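Local coordinates for protein putative aminooxidase (Propionibacterium acnes, PDB 2BA9) that isomerises polyunsaturated fatty acids, producing conjugated linoleic acid, probably with the help of a bound FAD, at residues A[47-58]-A[362-370]. Sequence-based numbering, arbitrary orientation.
With FAD (flavin-adenine dinucleotide), chain D.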
ATOM      1  N   HIS A  47       4.278  -5.539   8.642  1.00 25.30           N
ATOM      2  CA  HIS A  47       4.841  -5.420   9.985  1.00 25.40           C
ATOM      3  C   HIS A  47       4.014  -6.213  10.958  1.00 25.42           C
ATOM      4  O   HIS A  47       2.881  -5.822  11.284  1.00 25.48           O
ATOM      5  CB  HIS A  47       4.872  -3.955  10.398  1.00 25.41           C
ATOM      6  CG  HIS A  47       5.797  -3.665  11.534  1.00 26.78           C
ATOM      7  ND1 HIS A  47       7.167  -3.718  11.404  1.00 27.99           N
ATOM      8  CD2 HIS A  47       5.553  -3.318  12.819  1.00 26.64           C
ATOM      9  CE1 HIS A  47       7.727  -3.409  12.560  1.00 27.79           C
ATOM     10  NE2 HIS A  47       6.770  -3.154  13.432  1.00 26.76           N
ATOM     11  N   SER A  48       4.601  -7.299  11.456  1.00 25.44           N
ATOM     12  CA  SER A  48       3.876  -8.303  12.222  1.00 25.71           C
ATOM     13  C   SER A  48       4.549  -8.609  13.576  1.00 25.85           C
ATOM     14  O   SER A  48       5.294  -9.580  13.695  1.00 25.26           O
ATOM     15  CB  SER A  48       3.772  -9.583  11.385  1.00 25.94           C
ATOM     16  OG  SER A  48       3.483  -9.280  10.025  1.00 25.97           O
ATOM     17  N   PRO A  49       4.286  -7.779  14.601  1.00 25.67           N
ATOM     18  CA  PRO A  49       4.862  -8.039  15.919  1.00 25.43           C
ATOM     19  C   PRO A  49       4.179  -9.149  16.714  1.00 25.19           C
ATOM     20  O   PRO A  49       3.103  -9.619  16.357  1.00 24.83           O
ATOM     21  CB  PRO A  49       4.712  -6.697  16.651  1.00 25.42           C
ATOM     22  CG  PRO A  49       4.132  -5.725  15.653  1.00 24.94           C
ATOM     23  CD  PRO A  49       3.480  -6.547  14.601  1.00 25.73           C
ATOM     24  N   ASN A  50       4.827  -9.529  17.808  1.00 24.74           N
ATOM     25  CA  ASN A  50       4.410 -10.657  18.614  1.00 24.44           C
ATOM     26  C   ASN A  50       3.588 -10.214  19.826  1.00 24.08           C
ATOM     27  O   ASN A  50       3.816  -9.139  20.399  1.00 24.15           O
ATOM     28  CB  ASN A  50       5.627 -11.444  19.110  1.00 24.14           C
ATOM     29  CG  ASN A  50       6.475 -12.006  17.992  1.00 23.97           C
ATOM     30  OD1 ASN A  50       6.312 -13.161  17.607  1.00 25.49           O
ATOM     31  ND2 ASN A  50       7.415 -11.212  17.494  1.00 23.60           N
ATOM     32  N   TYR A  51       2.643 -11.065  20.213  1.00 24.05           N
ATOM     33  CA  TYR A  51       1.900 -10.902  21.453  1.00 23.97           C
ATOM     34  C   TYR A  51       1.353 -12.258  21.864  1.00 24.19           C
ATOM     35  O   TYR A  51       0.643 -12.874  21.099  1.00 23.74           O
ATOM     36  CB  TYR A  51       0.744  -9.915  21.295  1.00 23.79           C
ATOM     37  CG  TYR A  51       0.016  -9.624  22.609  1.00 23.67           C
ATOM     38  CD1 TYR A  51       0.624  -8.857  23.601  1.00 24.08           C
ATOM     39  CD2 TYR A  51      -1.262 -10.108  22.853  1.00 23.41           C
ATOM     40  CE1 TYR A  51      -0.013  -8.584  24.800  1.00 24.45           C
ATOM     41  CE2 TYR A  51      -1.923  -9.832  24.072  1.00 24.75           C
ATOM     42  CZ  TYR A  51      -1.283  -9.075  25.038  1.00 24.48           C
ATOM     43  OH  TYR A  51      -1.895  -8.776  26.237  1.00 23.54           O
ATOM     44  N   HIS A  52       1.679 -12.686  23.084  1.00 24.89           N
ATOM     45  CA  HIS A  52       1.235 -13.963  23.642  1.00 25.98           C
ATOM     46  C   HIS A  52       1.424 -15.137  22.670  1.00 26.33           C
ATOM     47  O   HIS A  52       0.477 -15.863  22.377  1.00 27.14           O
ATOM     48  CB  HIS A  52      -0.230 -13.863  24.109  1.00 26.18           C
ATOM     49  CG  HIS A  52      -0.413 -13.126  25.406  1.00 26.85           C
ATOM     50  ND1 HIS A  52      -1.621 -13.086  26.076  1.00 28.18           N
ATOM     51  CD2 HIS A  52       0.458 -12.417  26.166  1.00 28.19           C
ATOM     52  CE1 HIS A  52      -1.493 -12.363  27.175  1.00 27.07           C
ATOM     53  NE2 HIS A  52      -0.239 -11.953  27.260  1.00 27.53           N
ATOM     54  N   GLY A  53       2.643 -15.297  22.160  1.00 26.16           N
ATOM     55  CA  GLY A  53       3.010 -16.478  21.374  1.00 26.10           C
ATOM     56  C   GLY A  53       2.595 -16.483  19.910  1.00 26.28           C
ATOM     57  O   GLY A  53       2.848 -17.452  19.202  1.00 26.06           O
ATOM     58  N   ARG A  54       1.951 -15.413  19.451  1.00 26.49           N
ATOM     59  CA  ARG A  54       1.469 -15.335  18.070  1.00 27.08           C
ATOM     60  C   ARG A  54       1.674 -13.913  17.568  1.00 26.82           C
ATOM     61  O   ARG A  54       1.842 -12.985  18.353  1.00 26.47           O
ATOM     62  CB  ARG A  54      -0.019 -15.726  17.963  1.00 27.86           C
ATOM     63  CG  ARG A  54      -0.324 -17.157  18.422  1.00 29.75           C
ATOM     64  CD  ARG A  54      -1.666 -17.690  17.942  1.00 31.37           C
ATOM     65  NE  ARG A  54      -2.742 -17.402  18.880  1.00 34.38           N
ATOM     66  CZ  ARG A  54      -3.961 -17.952  18.853  1.00 35.79           C
ATOM     67  NH1 ARG A  54      -4.286 -18.860  17.930  1.00 36.20           N
ATOM     68  NH2 ARG A  54      -4.858 -17.597  19.769  1.00 36.43           N
ATOM     69  N   ARG A  55       1.684 -13.762  16.254  1.00 26.56           N
ATOM     70  CA  ARG A  55       1.934 -12.474  15.650  1.00 26.54           C
ATOM     71  C   ARG A  55       0.647 -11.812  15.202  1.00 26.50           C
ATOM     72  O   ARG A  55      -0.242 -12.447  14.632  1.00 26.22           O
ATOM     73  CB  ARG A  55       2.909 -12.602  14.475  1.00 26.39           C
ATOM     74  CG  ARG A  55       4.252 -13.221  14.869  1.00 26.15           C
ATOM     75  CD  ARG A  55       5.136 -13.503  13.688  1.00 25.39           C
ATOM     76  NE  ARG A  55       5.765 -12.298  13.152  1.00 24.99           N
ATOM     77  CZ  ARG A  55       6.740 -12.290  12.243  1.00 25.22           C
ATOM     78  NH1 ARG A  55       7.219 -13.423  11.742  1.00 25.33           N
ATOM     79  NH2 ARG A  55       7.250 -11.140  11.833  1.00 26.78           N
ATOM     80  N   TYR A  56       0.565 -10.512  15.437  1.00 26.61           N
ATOM     81  CA  TYR A  56      -0.537  -9.726  14.920  1.00 26.63           C
ATOM     82  C   TYR A  56       0.001  -8.780  13.851  1.00 26.95           C
ATOM     83  O   TYR A  56       1.216  -8.646  13.684  1.00 27.73           O
ATOM     84  CB  TYR A  56      -1.249  -8.969  16.045  1.00 26.52           C
ATOM     85  CG  TYR A  56      -0.390  -7.983  16.799  1.00 25.97           C
ATOM     86  CD1 TYR A  56      -0.406  -6.633  16.478  1.00 26.77           C
ATOM     87  CD2 TYR A  56       0.421  -8.395  17.846  1.00 25.43           C
ATOM     88  CE1 TYR A  56       0.361  -5.714  17.183  1.00 26.16           C
ATOM     89  CE2 TYR A  56       1.192  -7.488  18.553  1.00 26.69           C
ATOM     90  CZ  TYR A  56       1.158  -6.147  18.214  1.00 26.37           C
ATOM     91  OH  TYR A  56       1.926  -5.246  18.913  1.00 27.72           O
ATOM     92  N   GLU A  57      -0.911  -8.139  13.128  1.00 26.42           N
ATOM     93  CA  GLU A  57      -0.543  -7.299  12.008  1.00 26.26           C
ATOM     94  C   GLU A  57      -0.761  -5.839  12.399  1.00 26.25           C
ATOM     95  O   GLU A  57      -1.878  -5.415  12.757  1.00 25.59           O
ATOM     96  CB  GLU A  57      -1.367  -7.648  10.762  1.00 26.24           C
ATOM     97  CG  GLU A  57      -1.261  -9.097  10.247  1.00 27.21           C
ATOM     98  CD  GLU A  57       0.007  -9.392   9.440  1.00 28.53           C
ATOM     99  OE1 GLU A  57       1.066  -8.760   9.702  1.00 27.73           O
ATOM    100  OE2 GLU A  57      -0.057 -10.263   8.526  1.00 27.76           O
ATOM    101  N   MET A  58       0.320  -5.080  12.362  1.00 26.63           N
ATOM    102  CA  MET A  58       0.251  -3.633  12.436  1.00 27.14           C
ATOM    103  C   MET A  58       0.146  -3.023  11.035  1.00 27.56           C
ATOM    104  O   MET A  58      -0.175  -1.841  10.883  1.00 28.40           O
ATOM    105  CB  MET A  58       1.466  -3.080  13.192  1.00 26.95           C
ATOM    106  CG  MET A  58       1.344  -3.234  14.709  1.00 27.81           C
ATOM    107  SD  MET A  58      -0.088  -2.386  15.468  1.00 26.95           S
ATOM    108  CE  MET A  58       0.213  -0.712  14.881  1.00 22.97           C
ATOM    109  N   ILE A 362      -4.866  -0.134  24.541  1.00 24.95           N
ATOM    110  CA  ILE A 362      -4.152  -0.028  23.261  1.00 24.70           C
ATOM    111  C   ILE A 362      -2.670  -0.248  23.563  1.00 25.14           C
ATOM    112  O   ILE A 362      -2.022   0.591  24.228  1.00 24.76           O
ATOM    113  CB  ILE A 362      -4.302   1.361  22.577  1.00 24.79           C
ATOM    114  CG1 ILE A 362      -5.773   1.707  22.300  1.00 24.23           C
ATOM    115  CG2 ILE A 362      -3.553   1.373  21.263  1.00 24.80           C
ATOM    116  CD1 ILE A 362      -6.033   3.207  22.147  1.00 23.35           C
ATOM    117  N   ILE A 363      -2.136  -1.375  23.098  1.00 25.27           N
ATOM    118  CA  ILE A 363      -0.747  -1.750  23.403  1.00 25.98           C
ATOM    119  C   ILE A 363       0.236  -1.214  22.352  1.00 26.19           C
ATOM    120  O   ILE A 363       1.422  -1.080  22.636  1.00 27.20           O
ATOM    121  CB  ILE A 363      -0.567  -3.301  23.587  1.00 26.12           C
ATOM    122  CG1 ILE A 363      -0.748  -4.053  22.261  1.00 25.98           C
ATOM    123  CG2 ILE A 363      -1.546  -3.841  24.670  1.00 25.53           C
ATOM    124  CD1 ILE A 363      -0.110  -5.457  22.230  1.00 27.35           C
ATOM    125  N   GLU A 364      -0.261  -0.907  21.155  1.00 26.21           N
ATOM    126  CA  GLU A 364       0.547  -0.303  20.092  1.00 26.56           C
ATOM    127  C   GLU A 364      -0.283   0.586  19.148  1.00 26.58           C
ATOM    128  O   GLU A 364      -1.391   0.239  18.745  1.00 26.89           O
ATOM    129  CB  GLU A 364       1.272  -1.383  19.276  1.00 26.44           C
ATOM    130  CG  GLU A 364       2.420  -0.860  18.440  1.00 27.30           C
ATOM    131  CD  GLU A 364       3.114  -1.928  17.575  1.00 26.76           C
ATOM    132  OE1 GLU A 364       2.933  -3.147  17.797  1.00 25.56           O
ATOM    133  OE2 GLU A 364       3.850  -1.524  16.656  1.00 25.54           O
ATOM    134  N   GLU A 365       0.297   1.724  18.789  1.00 26.45           N
ATOM    135  CA  GLU A 365      -0.288   2.648  17.829  1.00 26.48           C
ATOM    136  C   GLU A 365       0.743   3.083  16.819  1.00 26.35           C
ATOM    137  O   GLU A 365       1.893   3.372  17.178  1.00 26.12           O
ATOM    138  CB  GLU A 365      -0.820   3.891  18.523  1.00 26.23           C
ATOM    139  CG  GLU A 365      -1.690   4.724  17.626  1.00 26.42           C
ATOM    140  CD  GLU A 365      -2.218   5.926  18.321  1.00 25.85           C
ATOM    141  OE1 GLU A 365      -1.452   6.909  18.426  1.00 27.26           O
ATOM    142  OE2 GLU A 365      -3.383   5.878  18.788  1.00 23.86           O
ATOM    143  N   GLN A 366       0.317   3.145  15.560  1.00 26.75           N
ATOM    144  CA  GLN A 366       1.168   3.614  14.474  1.00 27.04           C
ATOM    145  C   GLN A 366       0.367   4.441  13.496  1.00 26.44           C
ATOM    146  O   GLN A 366      -0.654   3.964  13.009  1.00 26.76           O
ATOM    147  CB  GLN A 366       1.750   2.416  13.720  1.00 27.74           C
ATOM    148  CG  GLN A 366       2.705   2.792  12.603  1.00 29.02           C
ATOM    149  CD  GLN A 366       4.027   3.251  13.102  1.00 30.55           C
ATOM    150  OE1 GLN A 366       4.714   2.528  13.826  1.00 33.14           O
ATOM    151  NE2 GLN A 366       4.417   4.452  12.709  1.00 31.38           N
ATOM    152  N   THR A 367       0.822   5.662  13.205  1.00 26.31           N
ATOM    153  CA  THR A 367       0.367   6.374  11.992  1.00 26.27           C
ATOM    154  C   THR A 367       1.412   6.154  10.892  1.00 26.34           C
ATOM    155  O   THR A 367       2.587   6.501  11.029  1.00 26.80           O
ATOM    156  CB  THR A 367       0.095   7.875  12.208  1.00 25.78           C
ATOM    157  OG1 THR A 367      -0.917   8.039  13.211  1.00 26.64           O
ATOM    158  CG2 THR A 367      -0.395   8.525  10.913  1.00 25.85           C
ATOM    159  N   TRP A 368       0.974   5.554   9.802  1.00 26.52           N
ATOM    160  CA  TRP A 368       1.877   5.153   8.731  1.00 26.33           C
ATOM    161  C   TRP A 368       1.932   6.210   7.633  1.00 26.10           C
ATOM    162  O   TRP A 368       0.931   6.860   7.338  1.00 26.57           O
ATOM    163  CB  TRP A 368       1.366   3.875   8.090  1.00 26.39           C
ATOM    164  CG  TRP A 368       1.350   2.665   8.933  1.00 26.37           C
ATOM    165  CD1 TRP A 368       0.256   2.073   9.487  1.00 26.15           C
ATOM    166  CD2 TRP A 368       2.471   1.845   9.282  1.00 26.04           C
ATOM    167  NE1 TRP A 368       0.625   0.940  10.158  1.00 25.70           N
ATOM    168  CE2 TRP A 368       1.980   0.775  10.048  1.00 25.71           C
ATOM    169  CE3 TRP A 368       3.843   1.911   9.011  1.00 25.96           C
ATOM    170  CZ2 TRP A 368       2.812  -0.229  10.552  1.00 25.94           C
ATOM    171  CZ3 TRP A 368       4.672   0.915   9.519  1.00 26.26           C
ATOM    172  CH2 TRP A 368       4.151  -0.138  10.280  1.00 25.60           C
ATOM    173  N   TYR A 369       3.104   6.365   7.022  1.00 25.82           N
ATOM    174  CA  TYR A 369       3.233   7.083   5.759  1.00 25.32           C
ATOM    175  C   TYR A 369       2.667   6.128   4.724  1.00 25.44           C
ATOM    176  O   TYR A 369       3.237   5.053   4.447  1.00 25.02           O
ATOM    177  CB  TYR A 369       4.683   7.415   5.450  1.00 25.29           C
ATOM    178  CG  TYR A 369       4.911   8.042   4.100  1.00 24.44           C
ATOM    179  CD1 TYR A 369       4.911   9.425   3.935  1.00 24.03           C
ATOM    180  CD2 TYR A 369       5.155   7.250   2.977  1.00 24.97           C
ATOM    181  CE1 TYR A 369       5.156  10.002   2.678  1.00 24.37           C
ATOM    182  CE2 TYR A 369       5.387   7.816   1.730  1.00 23.81           C
ATOM    183  CZ  TYR A 369       5.377   9.181   1.589  1.00 24.21           C
ATOM    184  OH  TYR A 369       5.609   9.721   0.351  1.00 26.43           O
ATOM    185  N   TYR A 370       1.530   6.522   4.172  1.00 25.07           N
ATOM    186  CA  TYR A 370       0.684   5.602   3.454  1.00 24.92           C
ATOM    187  C   TYR A 370       0.284   6.192   2.120  1.00 25.00           C
ATOM    188  O   TYR A 370       0.115   7.409   1.982  1.00 24.45           O
ATOM    189  CB  TYR A 370      -0.565   5.306   4.285  1.00 24.85           C
ATOM    190  CG  TYR A 370      -1.249   4.005   3.921  1.00 24.21           C
ATOM    191  CD1 TYR A 370      -0.647   2.789   4.199  1.00 23.16           C
ATOM    192  CD2 TYR A 370      -2.494   3.996   3.309  1.00 24.42           C
ATOM    193  CE1 TYR A 370      -1.260   1.592   3.866  1.00 24.49           C
ATOM    194  CE2 TYR A 370      -3.121   2.796   2.973  1.00 25.01           C
ATOM    195  CZ  TYR A 370      -2.491   1.596   3.262  1.00 23.09           C
ATOM    196  OH  TYR A 370      -3.083   0.414   2.950  1.00 23.60           O
TER
HETATM  197  PA  FAD D 500       7.328   0.345   2.711  1.00 19.59           P
HETATM  198  O1A FAD D 500       6.571  -0.914   3.018  1.00 19.96           O
HETATM  199  O2A FAD D 500       6.858   1.608   3.404  1.00 19.83           O
HETATM  200  O5B FAD D 500       8.857   0.138   3.141  1.00 20.92           O
HETATM  201  C5B FAD D 500       9.753   1.193   2.882  1.00 23.05           C
HETATM  202  C4B FAD D 500      11.080   0.924   3.560  1.00 23.62           C
HETATM  203  O4B FAD D 500      11.970   1.978   3.253  1.00 24.57           O
HETATM  204  C3B FAD D 500      10.937   0.831   5.081  1.00 23.93           C
HETATM  205  O3B FAD D 500      11.509  -0.371   5.545  1.00 23.63           O
HETATM  206  C2B FAD D 500      11.646   2.068   5.581  1.00 24.35           C
HETATM  207  O2B FAD D 500      12.169   1.918   6.901  1.00 24.46           O
HETATM  208  C1B FAD D 500      12.644   2.332   4.439  1.00 24.38           C
HETATM  209  N9A FAD D 500      13.072   3.742   4.448  1.00 23.97           N
HETATM  210  C8A FAD D 500      12.269   4.864   4.429  1.00 24.64           C
HETATM  211  N7A FAD D 500      13.062   5.971   4.473  1.00 23.58           N
HETATM  212  C5A FAD D 500      14.362   5.566   4.518  1.00 24.46           C
HETATM  213  C6A FAD D 500      15.588   6.258   4.591  1.00 23.92           C
HETATM  214  N6A FAD D 500      15.629   7.583   4.236  1.00 23.78           N
HETATM  215  N1A FAD D 500      16.770   5.525   4.594  1.00 24.67           N
HETATM  216  C2A FAD D 500      16.759   4.138   4.592  1.00 25.15           C
HETATM  217  N3A FAD D 500      15.544   3.468   4.526  1.00 24.60           N
HETATM  218  C4A FAD D 500      14.371   4.161   4.510  1.00 24.25           C
HETATM  219  N1  FAD D 500      -0.753  -4.187   1.031  1.00 25.89           N
HETATM  220  C2  FAD D 500      -1.404  -5.204   0.362  1.00 28.77           C
HETATM  221  O2  FAD D 500      -0.919  -5.668  -0.670  1.00 25.85           O
HETATM  222  N3  FAD D 500      -2.612  -5.675   0.838  1.00 29.83           N
HETATM  223  C4  FAD D 500      -3.153  -5.154   1.995  1.00 29.28           C
HETATM  224  O4  FAD D 500      -4.230  -5.614   2.406  1.00 30.85           O
HETATM  225  C4X FAD D 500      -2.488  -4.134   2.682  1.00 27.21           C
HETATM  226  N5  FAD D 500      -3.011  -3.571   3.834  1.00 24.38           N
HETATM  227  C5X FAD D 500      -2.287  -2.682   4.604  1.00 24.27           C
HETATM  228  C6  FAD D 500      -2.779  -2.242   5.831  1.00 23.47           C
HETATM  229  C7  FAD D 500      -2.020  -1.375   6.614  1.00 23.93           C
HETATM  230  C7M FAD D 500      -2.575  -0.935   7.938  1.00 23.84           C
HETATM  231  C8  FAD D 500      -0.776  -0.941   6.162  1.00 23.67           C
HETATM  232  C8M FAD D 500       0.078  -0.007   6.965  1.00 22.83           C
HETATM  233  C9  FAD D 500      -0.296  -1.383   4.933  1.00 23.66           C
HETATM  234  C9A FAD D 500      -1.045  -2.248   4.134  1.00 24.16           C
HETATM  235  N10 FAD D 500      -0.589  -2.690   2.878  1.00 23.80           N
HETATM  236  C10 FAD D 500      -1.269  -3.672   2.195  1.00 25.30           C
HETATM  237  C1' FAD D 500       0.411  -1.899   2.104  1.00 20.63           C
HETATM  238  C2' FAD D 500       1.780  -2.568   2.091  1.00 19.91           C
HETATM  239  O2' FAD D 500       2.190  -2.974   3.392  1.00 21.29           O
HETATM  240  C3' FAD D 500       2.765  -1.578   1.488  1.00 20.46           C
HETATM  241  O3' FAD D 500       2.244  -1.088   0.250  1.00 20.43           O
HETATM  242  C4' FAD D 500       4.130  -2.218   1.292  1.00 20.53           C
HETATM  243  O4' FAD D 500       4.771  -2.457   2.539  1.00 24.59           O
HETATM  244  C5' FAD D 500       4.962  -1.313   0.396  1.00 21.46           C
HETATM  245  O5' FAD D 500       6.307  -1.700   0.436  1.00 20.30           O
HETATM  246  P   FAD D 500       7.468  -0.632   0.063  1.00 20.53           P
HETATM  247  O1P FAD D 500       8.838  -1.259   0.238  1.00 20.58           O
HETATM  248  O2P FAD D 500       7.227  -0.166  -1.331  1.00 23.73           O
HETATM  249  O3P FAD D 500       7.335   0.568   1.120  1.00 21.28           O
HETATM  250  O   HOH W   1       6.161  -2.417  16.302  1.00 27.43           O
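At the outer end of the contact, CD1 of I363 meets CD1 of Y51 at 3.7 Å and touches the hydroxyl end of Y56. E364 follows with a polar link. Its CG is anti to the backbone N (chi1 -163°) and the chain beyond is extended, carrying the carboxylate across to the 47-58 hairpin. There OE1 accepts a hydrogen bond of 2.6 Å from Y56 OH, met nearly along the C-O axis, with ring and carboxylate planes 79° apart. OE2 takes a bond from a water that also lies 3.0 Å from H47 NE2, in the plane of the imidazole. M58, bent at chi2 and chi3, lies against this carboxylate, its CG 3.5 Å from E364 OE1, while its methyl CE packs on CB of Q366. CG of Q366 lies over the centre of one face of the W368 indole, and C8M of FAD over the opposite face, toward its rim. W368 NE1 donates to M58 O at 3.0 Å, a bent bond (135° at the hydrogen), and the far edge of the indole turns toward the face of H47 in an offset edge-to-face pair. Y370 comes last, its CE1 3.3 Å from FAD C9. Strand 359-373, outermost in the mixed sheet, packs through side chains along a small hairpin whose base adjoins the dimethylbenzene end of the isoalloxazine in the FAD pocket of an amine-oxidase-like flavoprotein.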